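Local structure of topoisomerase I-like protein (Leishmania donovani, 2B9S) at residues C306-E311 and F323-K328; D285-R290 and I331-D336. The protein probably serves as the large subunit of a heterodimeric type IB topoisomerase, which relaxes supercoiled DNA by transiently cutting and resealing one strand. All coordinates share one frame; numbering follows the deposited sequence.

Contact 1. Residues C306-E311 and F323-K328; sequences CSLRVE and FDFLGK. With nucleotides of chain C; nucleotides of chain B; nucleotides of chain A.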
loop_
_atom_site.group_PDB
_atom_site.type_symbol
_atom_site.label_atom_id
_atom_site.label_comp_id
_atom_site.label_asym_id
_atom_site.label_seq_id
_atom_site.Cartn_x
_atom_site.Cartn_y
_atom_site.Cartn_z
ATOM N N CYS D 306 -6.846 9.701 -14.954
ATOM C CA CYS D 306 -8.232 9.934 -15.334
ATOM C C CYS D 306 -8.942 10.994 -14.484
ATOM O O CYS D 306 -9.999 11.499 -14.889
ATOM C CB CYS D 306 -9.031 8.621 -15.326
ATOM S SG CYS D 306 -8.440 7.326 -16.496
ATOM N N SER D 307 -8.367 11.343 -13.331
ATOM C CA SER D 307 -8.982 12.339 -12.440
ATOM C C SER D 307 -8.241 13.705 -12.371
ATOM O O SER D 307 -8.567 14.566 -11.543
ATOM C CB SER D 307 -9.220 11.735 -11.044
ATOM O OG SER D 307 -8.016 11.287 -10.466
ATOM N N LEU D 308 -7.247 13.909 -13.236
ATOM C CA LEU D 308 -6.577 15.217 -13.298
ATOM C C LEU D 308 -7.590 16.324 -13.592
ATOM O O LEU D 308 -8.495 16.151 -14.388
ATOM C CB LEU D 308 -5.450 15.245 -14.329
ATOM C CG LEU D 308 -4.267 14.298 -14.119
ATOM C CD1 LEU D 308 -3.501 14.119 -15.433
ATOM C CD2 LEU D 308 -3.345 14.749 -12.953
ATOM N N ARG D 309 -7.427 17.450 -12.904
ATOM C CA ARG D 309 -8.301 18.606 -13.061
ATOM C C ARG D 309 -7.511 19.729 -13.752
ATOM O O ARG D 309 -6.271 19.696 -13.806
ATOM C CB ARG D 309 -8.839 19.068 -11.699
ATOM C CG ARG D 309 -9.709 18.020 -10.967
ATOM C CD ARG D 309 -10.370 18.595 -9.732
ATOM N NE ARG D 309 -9.408 18.840 -8.663
ATOM C CZ ARG D 309 -9.123 17.983 -7.675
ATOM N NH1 ARG D 309 -9.718 16.797 -7.610
ATOM N NH2 ARG D 309 -8.219 18.310 -6.762
ATOM N N VAL D 310 -8.240 20.718 -14.262
ATOM C CA VAL D 310 -7.642 21.861 -14.953
ATOM C C VAL D 310 -6.496 22.515 -14.157
ATOM O O VAL D 310 -5.444 22.837 -14.726
ATOM C CB VAL D 310 -8.739 22.879 -15.400
ATOM C CG1 VAL D 310 -8.112 24.170 -15.960
ATOM C CG2 VAL D 310 -9.673 22.211 -16.412
ATOM N N GLU D 311 -6.698 22.679 -12.849
ATOM C CA GLU D 311 -5.667 23.180 -11.931
ATOM C C GLU D 311 -4.348 22.372 -11.855
ATOM O O GLU D 311 -3.347 22.870 -11.335
ATOM C CB GLU D 311 -6.255 23.299 -10.526
ATOM C CG GLU D 311 -6.749 21.961 -9.922
ATOM C CD GLU D 311 -7.659 22.155 -8.709
ATOM O OE1 GLU D 311 -7.612 23.251 -8.096
ATOM O OE2 GLU D 311 -8.436 21.224 -8.369
ATOM N N PHE D 323 3.028 19.727 -14.925
ATOM C CA PHE D 323 2.173 18.975 -13.988
ATOM C C PHE D 323 2.475 19.367 -12.534
ATOM O O PHE D 323 3.635 19.442 -12.141
ATOM C CB PHE D 323 2.436 17.470 -14.136
ATOM C CG PHE D 323 1.952 16.880 -15.435
ATOM C CD1 PHE D 323 0.736 16.212 -15.495
ATOM C CD2 PHE D 323 2.720 16.979 -16.594
ATOM C CE1 PHE D 323 0.281 15.656 -16.682
ATOM C CE2 PHE D 323 2.274 16.435 -17.781
ATOM C CZ PHE D 323 1.051 15.776 -17.830
ATOM N N ASP D 324 1.447 19.611 -11.731
ATOM C CA ASP D 324 1.645 19.786 -10.282
ATOM C C ASP D 324 0.422 19.295 -9.515
ATOM O O ASP D 324 -0.642 19.930 -9.522
ATOM C CB ASP D 324 1.966 21.243 -9.939
ATOM C CG ASP D 324 2.361 21.446 -8.477
ATOM O OD1 ASP D 324 2.406 20.474 -7.676
ATOM O OD2 ASP D 324 2.629 22.609 -8.128
ATOM N N PHE D 325 0.559 18.139 -8.878
ATOM C CA PHE D 325 -0.600 17.517 -8.217
ATOM C C PHE D 325 -0.189 16.542 -7.134
ATOM O O PHE D 325 0.931 16.014 -7.148
ATOM C CB PHE D 325 -1.522 16.842 -9.258
ATOM C CG PHE D 325 -0.918 15.637 -9.934
ATOM C CD1 PHE D 325 -0.935 14.384 -9.309
ATOM C CD2 PHE D 325 -0.346 15.746 -11.208
ATOM C CE1 PHE D 325 -0.369 13.240 -9.942
ATOM C CE2 PHE D 325 0.233 14.629 -11.851
ATOM C CZ PHE D 325 0.213 13.367 -11.216
ATOM N N LEU D 326 -1.099 16.285 -6.199
ATOM C CA LEU D 326 -0.883 15.247 -5.188
ATOM C C LEU D 326 -1.445 13.940 -5.720
ATOM O O LEU D 326 -2.618 13.865 -6.127
ATOM C CB LEU D 326 -1.525 15.632 -3.838
ATOM C CG LEU D 326 -1.088 16.972 -3.204
ATOM C CD1 LEU D 326 -1.861 17.221 -1.921
ATOM C CD2 LEU D 326 0.430 17.056 -2.931
ATOM N N GLY D 327 -0.609 12.911 -5.732
ATOM C CA GLY D 327 -1.038 11.590 -6.165
ATOM C C GLY D 327 -1.234 10.670 -4.982
ATOM O O GLY D 327 -1.387 11.130 -3.846
ATOM N N LYS D 328 -1.219 9.364 -5.241
ATOM C CA LYS D 328 -1.311 8.368 -4.172
ATOM C C LYS D 328 -0.399 8.706 -2.984
ATOM O O LYS D 328 0.785 9.028 -3.170
ATOM C CB LYS D 328 -0.981 6.970 -4.711
ATOM C CG LYS D 328 -0.907 5.903 -3.622
ATOM C CD LYS D 328 -0.787 4.525 -4.217
ATOM C CE LYS D 328 -0.691 3.467 -3.144
ATOM N NZ LYS D 328 -0.221 2.183 -3.783
ATOM P P DG C 15 -4.721 7.543 -2.335
ATOM O OP1 DG C 15 -3.979 8.792 -2.161
ATOM O OP2 DG C 15 -6.161 7.476 -2.031
ATOM O "O5'" DG C 15 -4.411 7.010 -3.832
ATOM C "C5'" DG C 15 -5.179 6.004 -4.460
ATOM C "C4'" DG C 15 -4.382 4.770 -4.859
ATOM O "O4'" DG C 15 -4.304 3.818 -3.756
ATOM C "C3'" DG C 15 -5.092 3.993 -5.949
ATOM O "O3'" DG C 15 -4.744 4.567 -7.203
ATOM C "C2'" DG C 15 -4.539 2.594 -5.779
ATOM C "C1'" DG C 15 -4.375 2.495 -4.280
ATOM N N9 DG C 15 -5.324 1.714 -3.463
ATOM C C8 DG C 15 -6.165 2.203 -2.485
ATOM N N7 DG C 15 -6.878 1.285 -1.894
ATOM C C5 DG C 15 -6.428 0.112 -2.478
ATOM C C6 DG C 15 -6.813 -1.221 -2.237
ATOM O O6 DG C 15 -7.620 -1.622 -1.420
ATOM N N1 DG C 15 -6.194 -2.139 -3.074
ATOM C C2 DG C 15 -5.270 -1.797 -4.029
ATOM N N2 DG C 15 -4.758 -2.811 -4.720
ATOM N N3 DG C 15 -4.876 -0.562 -4.277
ATOM C C4 DG C 15 -5.488 0.350 -3.457
ATOM O "O5'" DA B 1 2.425 3.143 -4.919
ATOM C "C5'" DA B 1 3.573 3.341 -4.106
ATOM C "C4'" DA B 1 3.166 3.918 -2.785
ATOM O "O4'" DA B 1 2.415 2.952 -2.015
ATOM C "C3'" DA B 1 4.374 4.224 -1.956
ATOM O "O3'" DA B 1 4.805 5.533 -2.301
ATOM C "C2'" DA B 1 3.858 4.089 -0.523
ATOM C "C1'" DA B 1 2.730 3.093 -0.622
ATOM N N9 DA B 1 2.947 1.729 -0.122
ATOM C C8 DA B 1 3.467 0.688 -0.849
ATOM N N7 DA B 1 3.512 -0.457 -0.219
ATOM C C5 DA B 1 2.976 -0.162 1.029
ATOM C C6 DA B 1 2.740 -0.954 2.177
ATOM N N6 DA B 1 3.019 -2.275 2.242
ATOM N N1 DA B 1 2.186 -0.341 3.245
ATOM C C2 DA B 1 1.887 0.958 3.193
ATOM N N3 DA B 1 2.089 1.800 2.185
ATOM C C4 DA B 1 2.618 1.184 1.111
ATOM P P DT A 10 2.084 -4.568 -7.536
ATOM O OP1 DT A 10 2.256 -4.123 -8.915
ATOM O OP2 DT A 10 3.056 -5.451 -6.835
ATOM O "O5'" DT A 10 1.987 -3.263 -6.618
ATOM C "C5'" DT A 10 1.449 -2.018 -7.108
ATOM C "C4'" DT A 10 1.564 -0.952 -6.044
ATOM O "O4'" DT A 10 0.900 -1.348 -4.821
ATOM C "C3'" DT A 10 2.989 -0.634 -5.585
ATOM O "O3'" DT A 10 3.116 0.755 -5.579
ATOM C "C2'" DT A 10 3.120 -1.147 -4.157
ATOM C "C1'" DT A 10 1.693 -0.915 -3.707
ATOM N N1 DT A 10 1.238 -1.676 -2.524
ATOM C C2 DT A 10 0.587 -0.986 -1.513
ATOM O O2 DT A 10 0.405 0.214 -1.527
ATOM N N3 DT A 10 0.167 -1.763 -0.465
ATOM C C4 DT A 10 0.327 -3.140 -0.326
ATOM O O4 DT A 10 -0.111 -3.727 0.668
ATOM C C5 DT A 10 1.025 -3.802 -1.402
ATOM C C7 DT A 10 1.383 -5.269 -1.316
ATOM C C6 DT A 10 1.431 -3.054 -2.453
#
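L308 lays its CD2 methyl over one face of the F325 ring, a CH-pi contact in which CD2 stands 3.8 Å from the ring centroid and 20° off the normal. The methyl is shifted toward the rim on the CD2-CE2 side, and F325 CD2 is the ring atom nearest to L308 CD2, at 3.6 Å. The other branch, L308 CD1, comes to the edge of the F323 ring, near its plane, and approaches CE1 at 4.3 Å. One leucine thus meets two phenylalanines in two ways, a face with one methyl and an edge with the other. With CG between the backbone N and the carbonyl carbon (chi1 68°), the F325 ring turns a face to the leucine. Y333 of the next strand meets this ring with the two planes almost parallel, and F283 packs edge-to-face with F323.

These phenylalanines belong to the middle strand, 320-326, of the three-stranded antiparallel sheet in the catalytic core of this type IB topoisomerase, and the loop preceding strand 313-315 covers them. R309 forms a salt bridge within that loop, NE donating to E311 OE2 over 2.6 Å, in the guanidinium plane and nearly along the C-O axis of the carboxylate; D301 is a second acidic partner of R309. D324, at the margin of the contact, is paired with R332.

Past the strand, K328 stretches out into the DNA. Its CG is anti to the backbone N (chi1 174°) and every later torsion is extended, a reach that lets NZ donate hydrogen bonds to DA1 O5' of chain B at 3.0 Å and to the base oxygen O2 of DT10 of chain A at 3.1 Å. Along the way K328 CB passes 3.5 Å from DG15 O5' of chain C, and the lysine also touches the vanadate.

Contact 2. Residues D285-R290 and I331-D336; sequences DRLALR and IRYQND. With VO4 (vanadate ion), chain F; nucleotides of chain B.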
loop_
_atom_site.group_PDB
_atom_site.type_symbol
_atom_site.label_atom_id
_atom_site.label_comp_id
_atom_site.label_asym_id
_atom_site.label_seq_id
_atom_site.Cartn_x
_atom_site.Cartn_y
_atom_site.Cartn_z
ATOM N N ASP D 285 1.401 5.587 -20.524
ATOM C CA ASP D 285 2.540 5.021 -21.241
ATOM C C ASP D 285 3.837 5.804 -21.013
ATOM O O ASP D 285 4.814 5.238 -20.508
ATOM C CB ASP D 285 2.229 4.922 -22.740
ATOM C CG ASP D 285 3.427 4.464 -23.580
ATOM O OD1 ASP D 285 4.444 3.997 -23.026
ATOM O OD2 ASP D 285 3.338 4.576 -24.813
ATOM N N ARG D 286 3.847 7.094 -21.370
ATOM C CA ARG D 286 5.114 7.840 -21.438
ATOM C C ARG D 286 5.603 8.333 -20.088
ATOM O O ARG D 286 6.812 8.419 -19.864
ATOM C CB ARG D 286 5.056 9.012 -22.445
ATOM C CG ARG D 286 4.661 8.677 -23.886
ATOM C CD ARG D 286 5.136 7.304 -24.383
ATOM N NE ARG D 286 6.587 7.161 -24.527
ATOM C CZ ARG D 286 7.213 6.784 -25.646
ATOM N NH1 ARG D 286 6.536 6.503 -26.760
ATOM N NH2 ARG D 286 8.534 6.682 -25.651
ATOM N N LEU D 287 4.659 8.644 -19.198
ATOM C CA LEU D 287 4.954 9.214 -17.880
ATOM C C LEU D 287 4.716 8.266 -16.701
ATOM O O LEU D 287 4.973 8.644 -15.555
ATOM C CB LEU D 287 4.124 10.493 -17.651
ATOM C CG LEU D 287 4.299 11.709 -18.556
ATOM C CD1 LEU D 287 3.418 12.803 -18.042
ATOM C CD2 LEU D 287 5.760 12.147 -18.584
ATOM N N ALA D 288 4.215 7.065 -16.989
ATOM C CA ALA D 288 3.843 6.043 -15.988
ATOM C C ALA D 288 2.941 6.548 -14.844
ATOM O O ALA D 288 3.169 6.216 -13.684
ATOM C CB ALA D 288 5.105 5.286 -15.440
ATOM N N LEU D 289 1.926 7.353 -15.167
ATOM C CA LEU D 289 0.943 7.773 -14.153
ATOM C C LEU D 289 0.053 6.600 -13.729
ATOM O O LEU D 289 -0.247 5.690 -14.533
ATOM C CB LEU D 289 0.046 8.926 -14.663
ATOM C CG LEU D 289 0.673 10.224 -15.205
ATOM C CD1 LEU D 289 -0.391 11.351 -15.350
ATOM C CD2 LEU D 289 1.863 10.705 -14.389
ATOM N N ARG D 290 -0.379 6.622 -12.474
ATOM C CA ARG D 290 -1.455 5.734 -12.057
ATOM C C ARG D 290 -2.741 6.220 -12.733
ATOM O O ARG D 290 -2.872 7.403 -13.048
ATOM C CB ARG D 290 -1.599 5.713 -10.541
ATOM C CG ARG D 290 -0.323 5.314 -9.802
ATOM C CD ARG D 290 -0.477 5.654 -8.356
ATOM N NE ARG D 290 0.663 5.340 -7.493
ATOM C CZ ARG D 290 1.519 6.236 -7.025
ATOM N NH1 ARG D 290 1.425 7.501 -7.401
ATOM N NH2 ARG D 290 2.484 5.869 -6.176
ATOM N N ILE D 331 1.689 12.282 -2.130
ATOM C CA ILE D 331 3.030 12.592 -2.625
ATOM C C ILE D 331 2.845 13.472 -3.836
ATOM O O ILE D 331 2.054 13.162 -4.728
ATOM C CB ILE D 331 3.843 11.292 -2.985
ATOM C CG1 ILE D 331 3.995 10.356 -1.763
ATOM C CG2 ILE D 331 5.189 11.619 -3.644
ATOM C CD1 ILE D 331 4.547 11.004 -0.475
ATOM N N ARG D 332 3.556 14.592 -3.840
ATOM C CA ARG D 332 3.451 15.584 -4.885
ATOM C C ARG D 332 4.174 15.137 -6.150
ATOM O O ARG D 332 5.273 14.606 -6.099
ATOM C CB ARG D 332 4.001 16.927 -4.376
ATOM C CG ARG D 332 3.785 18.110 -5.303
ATOM C CD ARG D 332 4.396 19.338 -4.687
ATOM N NE ARG D 332 4.125 20.563 -5.451
ATOM C CZ ARG D 332 4.404 21.797 -5.025
ATOM N NH1 ARG D 332 4.957 21.984 -3.836
ATOM N NH2 ARG D 332 4.132 22.852 -5.788
ATOM N N TYR D 333 3.510 15.310 -7.283
ATOM C CA TYR D 333 4.110 15.053 -8.568
ATOM C C TYR D 333 4.327 16.418 -9.229
ATOM O O TYR D 333 3.364 17.158 -9.457
ATOM C CB TYR D 333 3.197 14.155 -9.408
ATOM C CG TYR D 333 3.768 13.792 -10.760
ATOM C CD1 TYR D 333 3.669 14.682 -11.837
ATOM C CD2 TYR D 333 4.407 12.572 -10.968
ATOM C CE1 TYR D 333 4.173 14.378 -13.071
ATOM C CE2 TYR D 333 4.927 12.252 -12.216
ATOM C CZ TYR D 333 4.801 13.168 -13.271
ATOM O OH TYR D 333 5.302 12.902 -14.529
ATOM N N GLN D 334 5.594 16.738 -9.503
ATOM C CA GLN D 334 5.998 17.969 -10.170
ATOM C C GLN D 334 6.883 17.584 -11.330
ATOM O O GLN D 334 7.909 16.927 -11.141
ATOM C CB GLN D 334 6.790 18.875 -9.227
ATOM C CG GLN D 334 5.935 19.696 -8.288
ATOM C CD GLN D 334 6.759 20.530 -7.322
ATOM O OE1 GLN D 334 7.430 20.000 -6.428
ATOM N NE2 GLN D 334 6.689 21.837 -7.475
ATOM N N ASN D 335 6.471 17.971 -12.533
ATOM C CA ASN D 335 7.213 17.652 -13.740
ATOM C C ASN D 335 6.866 18.579 -14.885
ATOM O O ASN D 335 5.683 18.831 -15.148
ATOM C CB ASN D 335 6.964 16.198 -14.170
ATOM C CG ASN D 335 8.088 15.636 -15.046
ATOM O OD1 ASN D 335 9.164 16.237 -15.175
ATOM N ND2 ASN D 335 7.847 14.468 -15.633
ATOM N N ASP D 336 7.907 19.075 -15.560
ATOM C CA ASP D 336 7.761 19.789 -16.838
ATOM C C ASP D 336 8.023 18.817 -17.965
ATOM O O ASP D 336 9.101 18.227 -18.035
ATOM C CB ASP D 336 8.740 20.955 -16.930
ATOM C CG ASP D 336 8.398 22.076 -15.982
ATOM O OD1 ASP D 336 9.162 23.059 -15.954
ATOM O OD2 ASP D 336 7.373 21.988 -15.271
HETATM V V VO4 F . 2.878 2.171 -6.623
HETATM O O1 VO4 F . 4.201 3.254 -6.937
HETATM O O2 VO4 F . 1.304 2.364 -7.394
ATOM O "O5'" DA B 1 2.425 3.143 -4.919
ATOM C "C5'" DA B 1 3.573 3.341 -4.106
ATOM C "C4'" DA B 1 3.166 3.918 -2.785
ATOM O "O4'" DA B 1 2.415 2.952 -2.015
ATOM C "C3'" DA B 1 4.374 4.224 -1.956
ATOM O "O3'" DA B 1 4.805 5.533 -2.301
ATOM C "C2'" DA B 1 3.858 4.089 -0.523
ATOM C "C1'" DA B 1 2.730 3.093 -0.622
ATOM N N9 DA B 1 2.947 1.729 -0.122
ATOM C C8 DA B 1 3.467 0.688 -0.849
ATOM N N7 DA B 1 3.512 -0.457 -0.219
ATOM C C5 DA B 1 2.976 -0.162 1.029
ATOM C C6 DA B 1 2.740 -0.954 2.177
ATOM N N6 DA B 1 3.019 -2.275 2.242
ATOM N N1 DA B 1 2.186 -0.341 3.245
ATOM C C2 DA B 1 1.887 0.958 3.193
ATOM N N3 DA B 1 2.089 1.800 2.185
ATOM C C4 DA B 1 2.618 1.184 1.111
HETATM O O HOH W 1 6.827 10.737 -14.825
#
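L289 brings its CD2 methyl obliquely to the hydroxyl end of the Y333 ring, 4.0 Å from CZ, while L287 places CD1 4.0 Å from Y333 OH. Both leucines cross the tyrosine at about a right angle. Both touch the hydroxyl end of a side chain that leaves its strand with CG anti to the backbone N (chi1 -178°). The hydroxyl is also held by polar partners: N335 ND2 donates to Y333 OH over 3.2 Å, with OH close to the amide plane and an N-H...O angle of 160°. A water lying at the ring edge has its O 2.7 Å from Y333 OH and donates to the backbone O of L287, which ties the tyrosine through it to the backbone of L287.

The contact joins the end of helix 272-287 to strand 332-338, an outer strand of the antiparallel sheet in the topoisomerase catalytic core. A288, with positive phi, takes the chain out of the helix, and its carbonyl receives a weak hydrogen bond from R386.

Two residues further on, R290 enters the active site. Its chain is extended from CG to NE, which carries the guanidinium to the vanadate and the 5' end of the nicked strand. NE donates to vanadate O2 at 3.0 Å, and NH2 donates to DA1 O5' of chain B, also at 3.0 Å, in the guanidinium plane; a weak bond runs from NH2 to vanadate O1. Vanadate V is bound by DA1 O5' of chain B at 2.0 Å, so R290 grips both the mimic of the transferred phosphate and the attacking or leaving oxygen. H429 and R386 also bind the vanadate. Behind this first shell, the backbone of R290 is hydrogen-bonded to that of C305, a residue L289 also touches, and K328 packs against the arginine side chain.

Contact 1 is the more buried, leucine packed on phenylalanines of the sheet's middle strand, whereas contact 2 is only partly buried and mixes leucine packing with a water and an amide around one hydroxyl. The acidic residues E311 and D324 lie at the more exposed margin of contact 1. The two share the sheet: strands 320-326 and 332-338 are neighbours, joined by a probable hydrogen bond from Y333 N to F325 O (2.7 Å). Their centres are 9 Å apart. Each also ends in a cationic residue of the vanadate pocket, K328 just past one strand and R290 just past the helix, where protein meets DNA.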